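Local coordinates for protein putative exotoxin (superantigen) (Streptococcus pyogenes, PDB 1TY0) that probably acts as a secreted superantigen toxin, engaging T-cell receptors through a surface that it can also use to dimerise, at residues N107-G112 / D205-T210; I128-E133 / N193-M198; V70-L75 / Y85-G90. All coordinates share one frame; numbering follows the deposited sequence.

Contact 1 (N107-G112 / D205-T210); sequences NLLIDG and DIYLWT
Leu-208 O is gripped from three directions. Asp-111 N donates to it at 2.9 Å, a bound water donates a hydrogen bond to it, and the CA-H of Ile-110 leans in, with CA 3.2 Å from the oxygen. The same water accepts from Gly-112 N and lies over one face of the Trp-209 indole, near its rim, so it ties the turn after the first strand to the second. From here back to Asn-107 the backbones run side by side in one direction, only 14° apart. Leu-109 serves the partner strand with both polar atoms: its N donates to Ile-206 O and its O accepts from Leu-208 N.

This is the central parallel pair of the beta-grasp domain, formed by strands 105-110 and 201-209. On the side facing helix 131-146, Leu-108 CD1 rests 3.7 Å from Ile-206 CG2 and also reaches Leu-208 CD1, while Ile-206 continues onto Ile-138 and Leu-142 of that helix. The other face carries Leu-109, whose CD2 comes 3.7 Å from Tyr-207 CE1, the two side chains lying alongside and pointing the same way. On this face too, Asn-107 ND2 donates to Asp-205 OD1 at 3.0 Å, with amide and carboxylate 15° from coplanar. Asp-205 is a zinc ligand together with His-169 and His-203, although no zinc is bound to this chain here; Asn-107 is thus well placed to steady that carboxylate from the second shell.

At the far end the carboxylate of Asp-111 embraces Thr-210. OD2 takes the OG1 hydroxyl on its syn lone pair at 2.8 Å, and OD1 takes Thr-210 N at 3.0 Å, 20° out of the carboxylate plane.

Contact 2 (I128-E133 / N193-M198); sequences IFTIQE and NKTINM
Phe-129 lays its ring across Ile-196, with CB of the isoleucine 4.3 Å from the ring centroid and over the face, a CH-pi contact. The ring gets there because CG sits between the backbone N and the carbonyl carbon (chi1 62°), which leans the ring toward the 193-198 segment. Ile-196 O lies over a ring face as well, toward the rim. Met-198 packs its CE methyl 3.5 Å from Phe-129 CE2, and its SD, obliquely placed 5.1 Å from the Phe-129 ring centroid, makes a Met-aromatic contact. Underneath, the two backbones are locked as an antiparallel hydrogen-bonded pair: Phe-129 N donates to Ile-196 O at 2.9 Å, and Phe-129 O accepts from Ile-196 N at 2.8 Å.

Strands 128-130 and 195-197 form a small two-stranded sheet, and the first runs directly into helix 131-146, the helix of the beta-grasp domain. Thr-130 is its N-cap, with OG1 accepting from Glu-133 N. Ile-131, in the first turn, donates its N to Lys-194 O, approaching 28° off the carbonyl plane, and a water links that same oxygen to Gln-132 N. The side chain of Ile-131 runs alongside Lys-194, CD1 pressed to 3.5 Å from Lys-194 CB, tighter than usual packing, while its CG1 meets Ile-196 CD1 at 3.9 Å. The lysine ammonium goes on to a salt bridge with Glu-170. Ile-196 also packs on Ile-162 and Ile-164 of strand 157-164, in the five-stranded sheet. Across the face carrying Ile-128 and Thr-195, the two CG2 methyls are squeezed to 3.3 Å.

Contact 3 (V70-L75 / Y85-G90); sequences VNIFGL and YYIYGG
Ile-87 points toward strand 69-74 and packs between the two backbones. Its CG1 branch lies between the backbone N and the carbonyl carbon (chi1 61°), and CD1 at the tip crosses to within 3.6 Å of Ile-72 CG2. The other branch, CG2, lies against the backbone where Gly-74 meets Leu-75, 3.8 Å from Gly-74 C. Both isoleucines also pack on Val-52 of strand 51-55, so they belong to the interior of the OB-fold barrel.

Tyr-88 meets the opposing chain through water: its N donates to a molecule 2.9 Å away, which lies 2.8 Å from Leu-75 O, to which it can donate. After Gly-89, whose O is held by Ser-54, the chain turns back toward its hairpin partner. Gly-90 O then accepts from Phe-73 N at 3.0 Å, the donor arriving in the carbonyl plane on a lone pair, and the CA-H of Ile-72 adds a contact to the same oxygen. Gly-90 CA passes 3.3 Å from Phe-73 O, and its own CA is 4.6 Å from Gly-74 CA.

The backbones close up at Gly-74 and Gly-90 and separate back toward Tyr-85. Neither glycine carries a CB, which at Gly-90 would lie against Phe-73 O and at Gly-74 against Ile-87 CD1, and this permits the approach. Phe-73 O is buried with no partner in the model; one direct hydrogen bond, the isoleucine pair and the close glycine backbones join the segments.

In the fold
Contact 3 comes first along the chain, in the OB-fold domain; contacts 1 and 2 follow in the beta-grasp domain, contact 2 lying within the stretch that contact 1 brackets. The centres of contacts 2 and 3 are about 11 Å apart and they touch across the domain boundary: Gln-132, in the first turn of helix 131-146, joins Tyr-88 O through NE2 and Leu-75 N through OE1, both probable hydrogen bonds. Contact 1 sits farther off, its centre about 22 Å from that of contact 2 and about 29 Å from that of contact 3. Helix 131-146 starts at contact 2 and covers the sheet of contact 1, so it serves both the domain interface and the zinc-ligand sheet.

Contact 1 (N107-G112 / D205-T210)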
loop_
_atom_site.group_PDB
_atom_site.type_symbol
_atom_site.label_atom_id
_atom_site.label_comp_id
_atom_site.label_asym_id
_atom_site.label_seq_id
_atom_site.Cartn_x
_atom_site.Cartn_y
_atom_site.Cartn_z
ATOM N N ASN A 107 10.163 23.011 -10.753
ATOM C CA ASN A 107 9.264 23.940 -11.422
ATOM C C ASN A 107 8.032 23.206 -11.914
ATOM O O ASN A 107 8.126 22.092 -12.431
ATOM C CB ASN A 107 9.956 24.590 -12.622
ATOM C CG ASN A 107 11.140 25.441 -12.224
ATOM O OD1 ASN A 107 10.995 26.418 -11.489
ATOM N ND2 ASN A 107 12.321 25.075 -12.708
ATOM N N LEU A 108 6.877 23.834 -11.744
ATOM C CA LEU A 108 5.624 23.258 -12.197
ATOM C C LEU A 108 5.099 24.111 -13.343
ATOM O O LEU A 108 4.677 25.247 -13.129
ATOM C CB LEU A 108 4.597 23.245 -11.067
ATOM C CG LEU A 108 3.159 22.913 -11.482
ATOM C CD1 LEU A 108 3.054 21.477 -11.987
ATOM C CD2 LEU A 108 2.248 23.128 -10.295
ATOM N N LEU A 109 5.140 23.565 -14.553
ATOM C CA LEU A 109 4.655 24.272 -15.730
ATOM C C LEU A 109 3.389 23.625 -16.269
ATOM O O LEU A 109 3.290 22.396 -16.354
ATOM C CB LEU A 109 5.718 24.290 -16.829
ATOM C CG LEU A 109 6.987 25.093 -16.524
ATOM C CD1 LEU A 109 7.894 24.291 -15.612
ATOM C CD2 LEU A 109 7.705 25.421 -17.818
ATOM N N ILE A 110 2.422 24.462 -16.622
ATOM C CA ILE A 110 1.160 23.993 -17.175
ATOM C C ILE A 110 0.938 24.726 -18.488
ATOM O O ILE A 110 0.876 25.957 -18.524
ATOM C CB ILE A 110 -0.005 24.269 -16.219
ATOM C CG1 ILE A 110 0.285 23.611 -14.866
ATOM C CG2 ILE A 110 -1.299 23.731 -16.813
ATOM C CD1 ILE A 110 -0.773 23.839 -13.819
ATOM N N ASP A 111 0.824 23.953 -19.561
ATOM C CA ASP A 111 0.648 24.496 -20.897
ATOM C C ASP A 111 1.790 25.446 -21.250
ATOM O O ASP A 111 1.580 26.536 -21.786
ATOM C CB ASP A 111 -0.713 25.187 -21.026
ATOM C CG ASP A 111 -1.861 24.191 -21.032
ATOM O OD1 ASP A 111 -1.664 23.078 -21.563
ATOM O OD2 ASP A 111 -2.955 24.515 -20.520
ATOM N N GLY A 112 3.006 25.009 -20.930
ATOM C CA GLY A 112 4.199 25.784 -21.231
ATOM C C GLY A 112 4.494 27.004 -20.378
ATOM O O GLY A 112 5.466 27.712 -20.641
ATOM N N ASP A 205 11.436 19.338 -13.184
ATOM C CA ASP A 205 10.411 20.109 -13.856
ATOM C C ASP A 205 9.226 19.191 -14.067
ATOM O O ASP A 205 9.394 18.028 -14.421
ATOM C CB ASP A 205 10.898 20.603 -15.223
ATOM C CG ASP A 205 11.983 21.653 -15.120
ATOM O OD1 ASP A 205 11.714 22.734 -14.555
ATOM O OD2 ASP A 205 13.106 21.402 -15.609
ATOM N N ILE A 206 8.034 19.716 -13.825
ATOM C CA ILE A 206 6.806 18.971 -14.037
ATOM C C ILE A 206 6.076 19.735 -15.130
ATOM O O ILE A 206 5.769 20.916 -14.963
ATOM C CB ILE A 206 5.904 18.951 -12.784
ATOM C CG1 ILE A 206 6.578 18.167 -11.659
ATOM C CG2 ILE A 206 4.554 18.319 -13.126
ATOM C CD1 ILE A 206 5.801 18.194 -10.353
ATOM N N TYR A 207 5.824 19.068 -16.251
ATOM C CA TYR A 207 5.116 19.686 -17.368
ATOM C C TYR A 207 3.735 19.062 -17.497
ATOM O O TYR A 207 3.618 17.881 -17.815
ATOM C CB TYR A 207 5.870 19.454 -18.678
ATOM C CG TYR A 207 7.220 20.131 -18.774
ATOM C CD1 TYR A 207 7.325 21.482 -19.107
ATOM C CD2 TYR A 207 8.392 19.415 -18.552
ATOM C CE1 TYR A 207 8.571 22.099 -19.220
ATOM C CE2 TYR A 207 9.639 20.020 -18.661
ATOM C CZ TYR A 207 9.724 21.359 -18.997
ATOM O OH TYR A 207 10.963 21.947 -19.120
ATOM N N LEU A 208 2.690 19.836 -17.235
ATOM C CA LEU A 208 1.335 19.324 -17.376
ATOM C C LEU A 208 0.696 20.014 -18.577
ATOM O O LEU A 208 0.902 21.208 -18.793
ATOM C CB LEU A 208 0.513 19.609 -16.122
ATOM C CG LEU A 208 1.015 18.949 -14.839
ATOM C CD1 LEU A 208 0.064 19.274 -13.694
ATOM C CD2 LEU A 208 1.112 17.448 -15.048
ATOM N N TRP A 209 -0.073 19.264 -19.360
ATOM C CA TRP A 209 -0.731 19.833 -20.533
ATOM C C TRP A 209 -2.220 19.529 -20.543
ATOM O O TRP A 209 -2.644 18.447 -20.130
ATOM C CB TRP A 209 -0.096 19.286 -21.810
ATOM C CG TRP A 209 1.391 19.304 -21.776
ATOM C CD1 TRP A 209 2.215 18.315 -21.314
ATOM C CD2 TRP A 209 2.241 20.374 -22.192
ATOM N NE1 TRP A 209 3.526 18.704 -21.420
ATOM C CE2 TRP A 209 3.572 19.964 -21.956
ATOM C CE3 TRP A 209 2.010 21.641 -22.744
ATOM C CZ2 TRP A 209 4.669 20.778 -22.253
ATOM C CZ3 TRP A 209 3.100 22.451 -23.037
ATOM C CH2 TRP A 209 4.414 22.014 -22.792
ATOM N N THR A 210 -3.013 20.488 -21.015
ATOM C CA THR A 210 -4.459 20.320 -21.076
ATOM C C THR A 210 -4.904 20.108 -22.518
ATOM O O THR A 210 -6.093 19.936 -22.792
ATOM C CB THR A 210 -5.198 21.559 -20.527
ATOM O OG1 THR A 210 -4.920 22.690 -21.363
ATOM C CG2 THR A 210 -4.758 21.857 -19.101
HETATM O O HOH W 1 3.487 22.313 -19.594
#

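Contact 2 (I128-E133 / N193-M198)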
loop_
_atom_site.group_PDB
_atom_site.type_symbol
_atom_site.label_atom_id
_atom_site.label_comp_id
_atom_site.label_asym_id
_atom_site.label_seq_id
_atom_site.Cartn_x
_atom_site.Cartn_y
_atom_site.Cartn_z
ATOM N N ILE A 128 21.738 8.395 -2.256
ATOM C CA ILE A 128 21.647 7.751 -3.562
ATOM C C ILE A 128 20.226 7.204 -3.594
ATOM O O ILE A 128 19.838 6.450 -2.705
ATOM C CB ILE A 128 22.646 6.582 -3.672
ATOM C CG1 ILE A 128 24.070 7.098 -3.469
ATOM C CG2 ILE A 128 22.533 5.919 -5.029
ATOM C CD1 ILE A 128 25.101 5.998 -3.391
ATOM N N PHE A 129 19.447 7.587 -4.598
ATOM C CA PHE A 129 18.059 7.135 -4.670
ATOM C C PHE A 129 17.619 6.726 -6.068
ATOM O O PHE A 129 18.227 7.120 -7.071
ATOM C CB PHE A 129 17.134 8.239 -4.133
ATOM C CG PHE A 129 17.177 9.515 -4.933
ATOM C CD1 PHE A 129 16.374 9.675 -6.052
ATOM C CD2 PHE A 129 18.045 10.548 -4.576
ATOM C CE1 PHE A 129 16.426 10.847 -6.818
ATOM C CE2 PHE A 129 18.108 11.719 -5.331
ATOM C CZ PHE A 129 17.296 11.869 -6.455
ATOM N N THR A 130 16.559 5.930 -6.139
ATOM C CA THR A 130 16.051 5.487 -7.433
ATOM C C THR A 130 15.049 6.493 -7.979
ATOM O O THR A 130 14.395 7.218 -7.224
ATOM C CB THR A 130 15.334 4.119 -7.337
ATOM O OG1 THR A 130 14.186 4.234 -6.480
ATOM C CG2 THR A 130 16.277 3.060 -6.786
ATOM N N ILE A 131 14.934 6.542 -9.299
ATOM C CA ILE A 131 13.970 7.423 -9.922
ATOM C C ILE A 131 12.596 6.911 -9.499
ATOM O O ILE A 131 11.651 7.679 -9.403
ATOM C CB ILE A 131 14.118 7.408 -11.460
ATOM C CG1 ILE A 131 15.467 8.037 -11.828
ATOM C CG2 ILE A 131 12.961 8.172 -12.118
ATOM C CD1 ILE A 131 15.772 8.065 -13.310
ATOM N N GLN A 132 12.496 5.612 -9.226
ATOM C CA GLN A 132 11.227 5.044 -8.785
ATOM C C GLN A 132 10.741 5.758 -7.523
ATOM O O GLN A 132 9.571 6.105 -7.414
ATOM C CB GLN A 132 11.366 3.539 -8.501
ATOM C CG GLN A 132 10.085 2.911 -7.940
ATOM C CD GLN A 132 10.130 1.378 -7.826
ATOM O OE1 GLN A 132 9.122 0.744 -7.504
ATOM N NE2 GLN A 132 11.292 0.783 -8.097
ATOM N N GLU A 133 11.642 5.985 -6.573
ATOM C CA GLU A 133 11.248 6.660 -5.338
ATOM C C GLU A 133 10.829 8.097 -5.622
ATOM O O GLU A 133 9.811 8.577 -5.115
ATOM C CB GLU A 133 12.394 6.659 -4.323
ATOM C CG GLU A 133 12.017 7.353 -3.019
ATOM C CD GLU A 133 13.091 7.262 -1.953
ATOM O OE1 GLU A 133 13.989 6.395 -2.062
ATOM O OE2 GLU A 133 13.026 8.057 -0.991
ATOM N N ASN A 193 16.098 -0.010 -12.698
ATOM C CA ASN A 193 16.723 0.396 -11.436
ATOM C C ASN A 193 17.481 1.713 -11.587
ATOM O O ASN A 193 18.515 1.908 -10.949
ATOM C CB ASN A 193 17.700 -0.696 -10.963
ATOM C CG ASN A 193 17.925 -0.686 -9.451
ATOM O OD1 ASN A 193 19.060 -0.776 -8.977
ATOM N ND2 ASN A 193 16.847 -0.606 -8.692
ATOM N N LYS A 194 16.975 2.612 -12.428
ATOM C CA LYS A 194 17.649 3.893 -12.639
ATOM C C LYS A 194 17.872 4.602 -11.317
ATOM O O LYS A 194 16.947 4.788 -10.525
ATOM C CB LYS A 194 16.853 4.781 -13.597
ATOM C CG LYS A 194 17.115 4.467 -15.057
ATOM C CD LYS A 194 16.509 5.518 -15.978
ATOM C CE LYS A 194 16.912 5.263 -17.422
ATOM N NZ LYS A 194 16.322 6.261 -18.355
ATOM N N THR A 195 19.113 5.018 -11.104
ATOM C CA THR A 195 19.511 5.644 -9.860
ATOM C C THR A 195 20.197 6.994 -10.050
ATOM O O THR A 195 20.875 7.224 -11.055
ATOM C CB THR A 195 20.454 4.675 -9.106
ATOM O OG1 THR A 195 19.731 3.481 -8.772
ATOM C CG2 THR A 195 21.012 5.305 -7.855
ATOM N N ILE A 196 20.012 7.871 -9.070
ATOM C CA ILE A 196 20.604 9.204 -9.088
ATOM C C ILE A 196 21.271 9.501 -7.753
ATOM O O ILE A 196 20.746 9.144 -6.697
ATOM C CB ILE A 196 19.533 10.296 -9.298
ATOM C CG1 ILE A 196 18.829 10.098 -10.639
ATOM C CG2 ILE A 196 20.180 11.680 -9.226
ATOM C CD1 ILE A 196 17.683 11.077 -10.871
ATOM N N ASN A 197 22.429 10.154 -7.803
ATOM C CA ASN A 197 23.123 10.545 -6.581
ATOM C C ASN A 197 22.612 11.952 -6.284
ATOM O O ASN A 197 22.682 12.835 -7.138
ATOM C CB ASN A 197 24.641 10.582 -6.790
ATOM C CG ASN A 197 25.211 9.235 -7.178
ATOM O OD1 ASN A 197 24.971 8.228 -6.512
ATOM N ND2 ASN A 197 25.983 9.209 -8.258
ATOM N N MET A 198 22.089 12.160 -5.080
ATOM C CA MET A 198 21.543 13.461 -4.715
ATOM C C MET A 198 22.496 14.621 -4.994
ATOM O O MET A 198 22.058 15.729 -5.302
ATOM C CB MET A 198 21.142 13.469 -3.237
ATOM C CG MET A 198 20.444 14.748 -2.792
ATOM S SD MET A 198 18.920 15.091 -3.703
ATOM C CE MET A 198 17.741 14.109 -2.764
HETATM O O HOH W 2 14.271 3.736 -10.764
#

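Contact 3 (V70-L75 / Y85-G90)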
loop_
_atom_site.group_PDB
_atom_site.type_symbol
_atom_site.label_atom_id
_atom_site.label_comp_id
_atom_site.label_asym_id
_atom_site.label_seq_id
_atom_site.Cartn_x
_atom_site.Cartn_y
_atom_site.Cartn_z
ATOM N N VAL A 70 22.015 -2.521 1.341
ATOM C CA VAL A 70 21.281 -1.694 0.398
ATOM C C VAL A 70 20.010 -1.131 1.001
ATOM O O VAL A 70 19.540 -1.588 2.046
ATOM C CB VAL A 70 20.877 -2.494 -0.865
ATOM C CG1 VAL A 70 22.118 -2.956 -1.619
ATOM C CG2 VAL A 70 20.021 -3.689 -0.473
ATOM N N ASN A 71 19.473 -0.114 0.337
ATOM C CA ASN A 71 18.217 0.492 0.743
ATOM C C ASN A 71 17.186 0.067 -0.280
ATOM O O ASN A 71 17.501 -0.124 -1.461
ATOM C CB ASN A 71 18.321 2.011 0.766
ATOM C CG ASN A 71 19.248 2.500 1.853
ATOM O OD1 ASN A 71 19.292 1.924 2.936
ATOM N ND2 ASN A 71 19.986 3.572 1.576
ATOM N N ILE A 72 15.951 -0.075 0.177
ATOM C CA ILE A 72 14.870 -0.495 -0.689
ATOM C C ILE A 72 13.731 0.506 -0.677
ATOM O O ILE A 72 13.280 0.935 0.387
ATOM C CB ILE A 72 14.267 -1.838 -0.222
ATOM C CG1 ILE A 72 15.338 -2.926 -0.224
ATOM C CG2 ILE A 72 13.080 -2.215 -1.116
ATOM C CD1 ILE A 72 14.882 -4.221 0.433
ATOM N N PHE A 73 13.290 0.892 -1.865
ATOM C CA PHE A 73 12.122 1.758 -1.995
ATOM C C PHE A 73 11.482 1.307 -3.290
ATOM O O PHE A 73 11.855 1.758 -4.380
ATOM C CB PHE A 73 12.461 3.242 -2.090
ATOM C CG PHE A 73 11.261 4.126 -1.873
ATOM C CD1 PHE A 73 10.311 4.283 -2.876
ATOM C CD2 PHE A 73 11.037 4.728 -0.639
ATOM C CE1 PHE A 73 9.151 5.023 -2.649
ATOM C CE2 PHE A 73 9.878 5.472 -0.405
ATOM C CZ PHE A 73 8.934 5.616 -1.415
ATOM N N GLY A 74 10.525 0.398 -3.165
ATOM C CA GLY A 74 9.863 -0.125 -4.343
ATOM C C GLY A 74 8.375 -0.274 -4.151
ATOM O O GLY A 74 7.892 -0.442 -3.027
ATOM N N LEU A 75 7.640 -0.214 -5.255
ATOM C CA LEU A 75 6.191 -0.347 -5.187
ATOM C C LEU A 75 5.822 -1.797 -5.457
ATOM O O LEU A 75 6.182 -2.354 -6.498
ATOM C CB LEU A 75 5.536 0.589 -6.211
ATOM C CG LEU A 75 6.067 2.029 -6.161
ATOM C CD1 LEU A 75 5.316 2.901 -7.172
ATOM C CD2 LEU A 75 5.907 2.588 -4.753
ATOM N N TYR A 85 8.175 -9.617 -0.267
ATOM C CA TYR A 85 7.600 -8.496 -1.000
ATOM C C TYR A 85 8.171 -8.581 -2.419
ATOM O O TYR A 85 9.364 -8.829 -2.597
ATOM C CB TYR A 85 8.002 -7.151 -0.386
ATOM C CG TYR A 85 7.247 -6.784 0.869
ATOM C CD1 TYR A 85 5.854 -6.756 0.887
ATOM C CD2 TYR A 85 7.930 -6.439 2.031
ATOM C CE1 TYR A 85 5.156 -6.389 2.040
ATOM C CE2 TYR A 85 7.247 -6.072 3.187
ATOM C CZ TYR A 85 5.865 -6.046 3.185
ATOM O OH TYR A 85 5.203 -5.655 4.323
ATOM N N TYR A 86 7.324 -8.363 -3.418
ATOM C CA TYR A 86 7.758 -8.420 -4.813
ATOM C C TYR A 86 7.711 -7.031 -5.431
ATOM O O TYR A 86 6.649 -6.410 -5.521
ATOM C CB TYR A 86 6.874 -9.395 -5.595
ATOM C CG TYR A 86 7.054 -10.813 -5.118
ATOM C CD1 TYR A 86 8.205 -11.528 -5.446
ATOM C CD2 TYR A 86 6.122 -11.416 -4.271
ATOM C CE1 TYR A 86 8.434 -12.804 -4.944
ATOM C CE2 TYR A 86 6.346 -12.705 -3.757
ATOM C CZ TYR A 86 7.504 -13.384 -4.100
ATOM O OH TYR A 86 7.757 -14.640 -3.600
ATOM N N ILE A 87 8.881 -6.539 -5.834
ATOM C CA ILE A 87 8.999 -5.207 -6.430
ATOM C C ILE A 87 9.926 -5.256 -7.640
ATOM O O ILE A 87 10.605 -6.258 -7.867
ATOM C CB ILE A 87 9.602 -4.190 -5.423
ATOM C CG1 ILE A 87 11.010 -4.638 -5.009
ATOM C CG2 ILE A 87 8.700 -4.075 -4.184
ATOM C CD1 ILE A 87 11.760 -3.622 -4.151
ATOM N N TYR A 88 9.938 -4.178 -8.419
ATOM C CA TYR A 88 10.831 -4.072 -9.574
ATOM C C TYR A 88 11.842 -2.997 -9.198
ATOM O O TYR A 88 11.453 -1.895 -8.807
ATOM C CB TYR A 88 10.070 -3.624 -10.826
ATOM C CG TYR A 88 9.072 -4.622 -11.353
ATOM C CD1 TYR A 88 9.454 -5.931 -11.652
ATOM C CD2 TYR A 88 7.752 -4.246 -11.600
ATOM C CE1 TYR A 88 8.544 -6.842 -12.192
ATOM C CE2 TYR A 88 6.837 -5.147 -12.141
ATOM C CZ TYR A 88 7.239 -6.440 -12.434
ATOM O OH TYR A 88 6.332 -7.335 -12.977
ATOM N N GLY A 89 13.131 -3.308 -9.306
ATOM C CA GLY A 89 14.154 -2.333 -8.958
ATOM C C GLY A 89 14.029 -1.791 -7.538
ATOM O O GLY A 89 13.747 -2.546 -6.600
ATOM N N GLY A 90 14.244 -0.483 -7.390
ATOM C CA GLY A 90 14.157 0.174 -6.095
ATOM C C GLY A 90 15.318 -0.108 -5.153
ATOM O O GLY A 90 15.243 0.183 -3.963
HETATM O O HOH W 3 8.209 -1.903 -8.320
#